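Local coordinates for protein time interval measuring enzyme TIME (Bombyx mori, PDB 2E47) that acts as a clock protein, binds copper and zinc as a member of the Cu,Zn superoxide dismutase family, and probably converts superoxide to oxygen and hydrogen peroxide, at the interface of chains A and B. Numbering follows the deposited sequence. Chains: chain A/B, Time interval measuring enzyme TIME.

Contact 1: the interface of chains A and B. Residues chain A 54-56, 58; chain B 11, 155-156.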
loop_
_atom_site.group_PDB
_atom_site.type_symbol
_atom_site.label_atom_id
_atom_site.label_comp_id
_atom_site.label_asym_id
_atom_site.label_seq_id
_atom_site.Cartn_x
_atom_site.Cartn_y
_atom_site.Cartn_z
ATOM N N LYS A 54 1.234 -0.596 -10.567
ATOM C CA LYS A 54 2.250 -0.672 -9.535
ATOM C C LYS A 54 1.801 0.148 -8.300
ATOM O O LYS A 54 1.172 1.223 -8.437
ATOM C CB LYS A 54 3.511 -0.026 -10.068
ATOM C CG LYS A 54 4.217 -0.744 -11.261
ATOM C CD LYS A 54 4.121 -2.206 -11.087
ATOM C CE LYS A 54 4.928 -2.966 -12.166
ATOM N NZ LYS A 54 5.118 -4.421 -11.772
ATOM N N GLY A 55 2.175 -0.300 -7.118
ATOM C CA GLY A 55 1.845 0.426 -5.851
ATOM C C GLY A 55 3.073 1.170 -5.402
ATOM O O GLY A 55 3.457 1.157 -4.237
ATOM N N ASP A 56 3.674 1.836 -6.377
ATOM C CA ASP A 56 4.969 2.505 -6.249
ATOM C C ASP A 56 4.735 4.023 -6.313
ATOM O O ASP A 56 4.446 4.595 -7.384
ATOM C CB ASP A 56 5.867 2.088 -7.400
ATOM C CG ASP A 56 7.197 2.821 -7.383
ATOM O OD1 ASP A 56 7.466 3.628 -6.449
ATOM O OD2 ASP A 56 7.987 2.623 -8.303
ATOM N N SER A 58 7.023 6.301 -5.232
ATOM C CA SER A 58 8.317 6.952 -5.146
ATOM C C SER A 58 8.455 8.120 -6.095
ATOM O O SER A 58 9.129 9.055 -5.799
ATOM C CB SER A 58 9.459 5.956 -5.328
ATOM O OG SER A 58 9.506 5.426 -6.645
ATOM N N ILE B 11 7.943 -2.101 -2.942
ATOM C CA ILE B 11 8.437 -0.859 -2.420
ATOM C C ILE B 11 7.459 -0.244 -1.369
ATOM O O ILE B 11 6.267 -0.386 -1.511
ATOM C CB ILE B 11 8.705 0.156 -3.585
ATOM C CG1 ILE B 11 9.343 1.423 -3.060
ATOM C CG2 ILE B 11 7.410 0.453 -4.335
ATOM C CD1 ILE B 11 10.112 2.287 -4.155
ATOM N N ILE B 155 3.469 -3.276 -4.779
ATOM C CA ILE B 155 4.151 -3.954 -5.849
ATOM C C ILE B 155 4.998 -2.994 -6.689
ATOM O O ILE B 155 4.570 -1.887 -7.062
ATOM C CB ILE B 155 3.129 -4.664 -6.733
ATOM C CG1 ILE B 155 2.467 -5.762 -5.927
ATOM C CG2 ILE B 155 3.785 -5.137 -8.053
ATOM C CD1 ILE B 155 1.395 -6.514 -6.665
ATOM N N LEU B 156 6.225 -3.406 -6.952
ATOM C CA LEU B 156 7.173 -2.571 -7.665
ATOM C C LEU B 156 7.353 -2.988 -9.104
ATOM O O LEU B 156 7.734 -2.120 -9.923
ATOM C CB LEU B 156 8.541 -2.538 -6.967
ATOM C CG LEU B 156 9.577 -1.641 -7.601
ATOM C CD1 LEU B 156 9.056 -0.257 -7.516
ATOM C CD2 LEU B 156 10.922 -1.748 -6.867
#

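Contact 2: the interface of chains A and B. Residues chain A 11, 13, 154-156; chain B 55-56, 58.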
loop_
_atom_site.group_PDB
_atom_site.type_symbol
_atom_site.label_atom_id
_atom_site.label_comp_id
_atom_site.label_asym_id
_atom_site.label_seq_id
_atom_site.Cartn_x
_atom_site.Cartn_y
_atom_site.Cartn_z
ATOM N N ILE A 11 -7.977 -1.650 1.533
ATOM C CA ILE A 11 -8.385 -0.270 1.695
ATOM C C ILE A 11 -7.262 0.555 1.073
ATOM O O ILE A 11 -6.087 0.107 1.074
ATOM C CB ILE A 11 -8.476 0.105 3.170
ATOM C CG1 ILE A 11 -8.945 1.567 3.304
ATOM C CG2 ILE A 11 -7.088 -0.050 3.875
ATOM C CD1 ILE A 11 -9.564 1.904 4.728
ATOM N N VAL A 13 -6.096 4.823 0.817
ATOM C CA VAL A 13 -6.414 6.122 1.369
ATOM C C VAL A 13 -5.876 7.152 0.426
ATOM O O VAL A 13 -4.748 7.070 0.032
ATOM C CB VAL A 13 -5.803 6.273 2.829
ATOM C CG1 VAL A 13 -5.950 7.630 3.329
ATOM C CG2 VAL A 13 -6.494 5.265 3.823
ATOM N N GLY A 154 -3.938 -1.458 0.602
ATOM C CA GLY A 154 -3.342 -2.216 1.680
ATOM C C GLY A 154 -4.321 -3.218 2.267
ATOM O O GLY A 154 -5.510 -3.091 2.061
ATOM N N ILE A 155 -3.800 -4.195 2.999
ATOM C CA ILE A 155 -4.583 -5.197 3.678
ATOM C C ILE A 155 -5.253 -4.479 4.845
ATOM O O ILE A 155 -4.635 -3.810 5.660
ATOM C CB ILE A 155 -3.709 -6.436 4.171
ATOM C CG1 ILE A 155 -3.264 -7.240 2.962
ATOM C CG2 ILE A 155 -4.559 -7.368 5.061
ATOM C CD1 ILE A 155 -2.107 -8.254 3.185
ATOM N N LEU A 156 -6.564 -4.553 4.844
ATOM C CA LEU A 156 -7.369 -4.087 5.924
ATOM C C LEU A 156 -7.659 -5.386 6.656
ATOM O O LEU A 156 -8.194 -5.344 7.772
ATOM C CB LEU A 156 -8.670 -3.461 5.354
ATOM C CG LEU A 156 -9.757 -2.844 6.245
ATOM C CD1 LEU A 156 -9.270 -1.569 6.815
ATOM C CD2 LEU A 156 -10.955 -2.596 5.394
ATOM N N GLY B 55 -2.083 -2.728 6.073
ATOM C CA GLY B 55 -1.710 -1.572 5.227
ATOM C C GLY B 55 -2.872 -0.618 5.151
ATOM O O GLY B 55 -3.320 -0.265 4.063
ATOM N N ASP B 56 -3.406 -0.280 6.326
ATOM C CA ASP B 56 -4.530 0.618 6.529
ATOM C C ASP B 56 -4.019 1.899 7.152
ATOM O O ASP B 56 -3.640 1.953 8.364
ATOM C CB ASP B 56 -5.503 -0.046 7.491
ATOM C CG ASP B 56 -6.693 0.858 7.889
ATOM O OD1 ASP B 56 -6.807 2.026 7.495
ATOM O OD2 ASP B 56 -7.571 0.354 8.593
ATOM N N SER B 58 -5.888 4.707 7.131
ATOM C CA SER B 58 -7.041 5.597 7.367
ATOM C C SER B 58 -7.003 6.261 8.772
ATOM O O SER B 58 -7.456 7.374 8.953
ATOM C CB SER B 58 -8.338 4.836 7.209
ATOM O OG SER B 58 -8.435 3.914 8.270
#

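Contact 1: the interface of chains A and B
B:Ile11, on strand 9-15, and the C-terminal B:Leu156 pack against the stem and carboxylate of A:Asp56. The gamma-methyl CG2 of B:Ile11 lies 3.7 Å from CA of A:Asp56, while its delta-methyl CD1 reaches farther along the loop, to 3.9 Å from CB of A:Ser58. B:Leu156 uses one branch: CD1 of B:Leu156 stands 3.6 Å from the carboxylate carbon CG of A:Asp56. With CG turned away from the backbone N (chi1 176°), the carboxylate lies over both side chains, OD2 towards the leucine and OD1 towards the isoleucine.

What fixes its rotation lies within chain A. OD1 of A:Asp56 takes the A:Ser58 hydroxyl OG at 2.7 Å on its syn lone pair, and the A:Ser58 backbone N at 3.0 Å from the anti side, 31° out of the carboxylate plane. With an alanine here in place of the aspartate, both A:Ser58 donors would probably be left without this acceptor, and CD1 of B:Leu156 without the carboxylate it rests on.

At the polar rim the A:Gly55 N donates to the B:Ile155 carbonyl O at 2.9 Å. A:Lys54, bent at chi2 (-37°), lays its chain alongside the B:Leu156 backbone; its ammonium NZ comes 3.8 Å from the terminal C of B:Leu156, a proximity that may be electrostatically favourable although it is no resolved bond.

The patch thus joins the loop following strand 45-52 of one subunit to the C-terminal end of the other, as expected for the dimer typical of eukaryotic Cu,Zn superoxide dismutases.

Contact 2: the interface of chains A and B
A:Ile11 and A:Leu156 pack together against B:Asp56, and this is the tight part of the contact. CG2 of A:Ile11 sits 3.7 Å from CA of B:Asp56, and CD1 of A:Ile11 is 4.0 Å from CB of B:Ser58. A:Leu156, with 21 Å² hidden against 14 Å² for A:Ile11, offers its CD1 to the carboxylate carbon CG of B:Asp56 at 3.7 Å, the two side chains at a slant to one another. Between them the isoleucine and the leucine account for much of the contact made with B:Asp56, which has 45 Å² hidden by chain A.

On either side of this core the fit is looser. A:Val13 lies two residues beyond A:Ile11 on strand 9-15, with its side chain on the same face, yet has merely 2 Å² hidden. The valine CG1 is anti to the backbone N (chi1 172°), which leaves the other methyl, CG2, to face the serine, 3.4 Å from the backbone N of B:Ser58. At the opposite end A:Ile155 has 3 Å² hidden and takes part through its carbonyl rather than its side chain: its O receives the B:Gly55 N at 2.8 Å, although the bond is bent, with 136° at the hydrogen. A:Gly154, also with 3 Å² hidden, runs beside B:Gly55, the two CA atoms 4.0 Å apart.

The carboxylate that meets both A:Ile11 and A:Leu156 is steadied from its own chain. OD1 of B:Asp56 accepts the B:Ser58 hydroxyl OG on its syn lone pair, at 2.6 Å. The same OD1 of B:Asp56 accepts the backbone N of B:Ser58 at 2.9 Å, approached almost in line with the C-O bond and with 155° at the hydrogen.

Contact 1 and contact 2 are twins under the two-fold axis of the dimer, their C-alpha centres about 15 Å apart. Both bring residues 55, 56 and 58, in the loop between strand 45-52 and the short helical turn 60-64, against Ile11 and the C-terminal pair, with the chains exchanged. Each subunit is therefore donor loop in one and receiving surface in the other. The disulfide between Cys61 and Cys150 links the regions following this loop and preceding the C-terminal strand, so it probably restrains both halves of the interface. Such reciprocity would be expected to fix the relative orientation of the subunits.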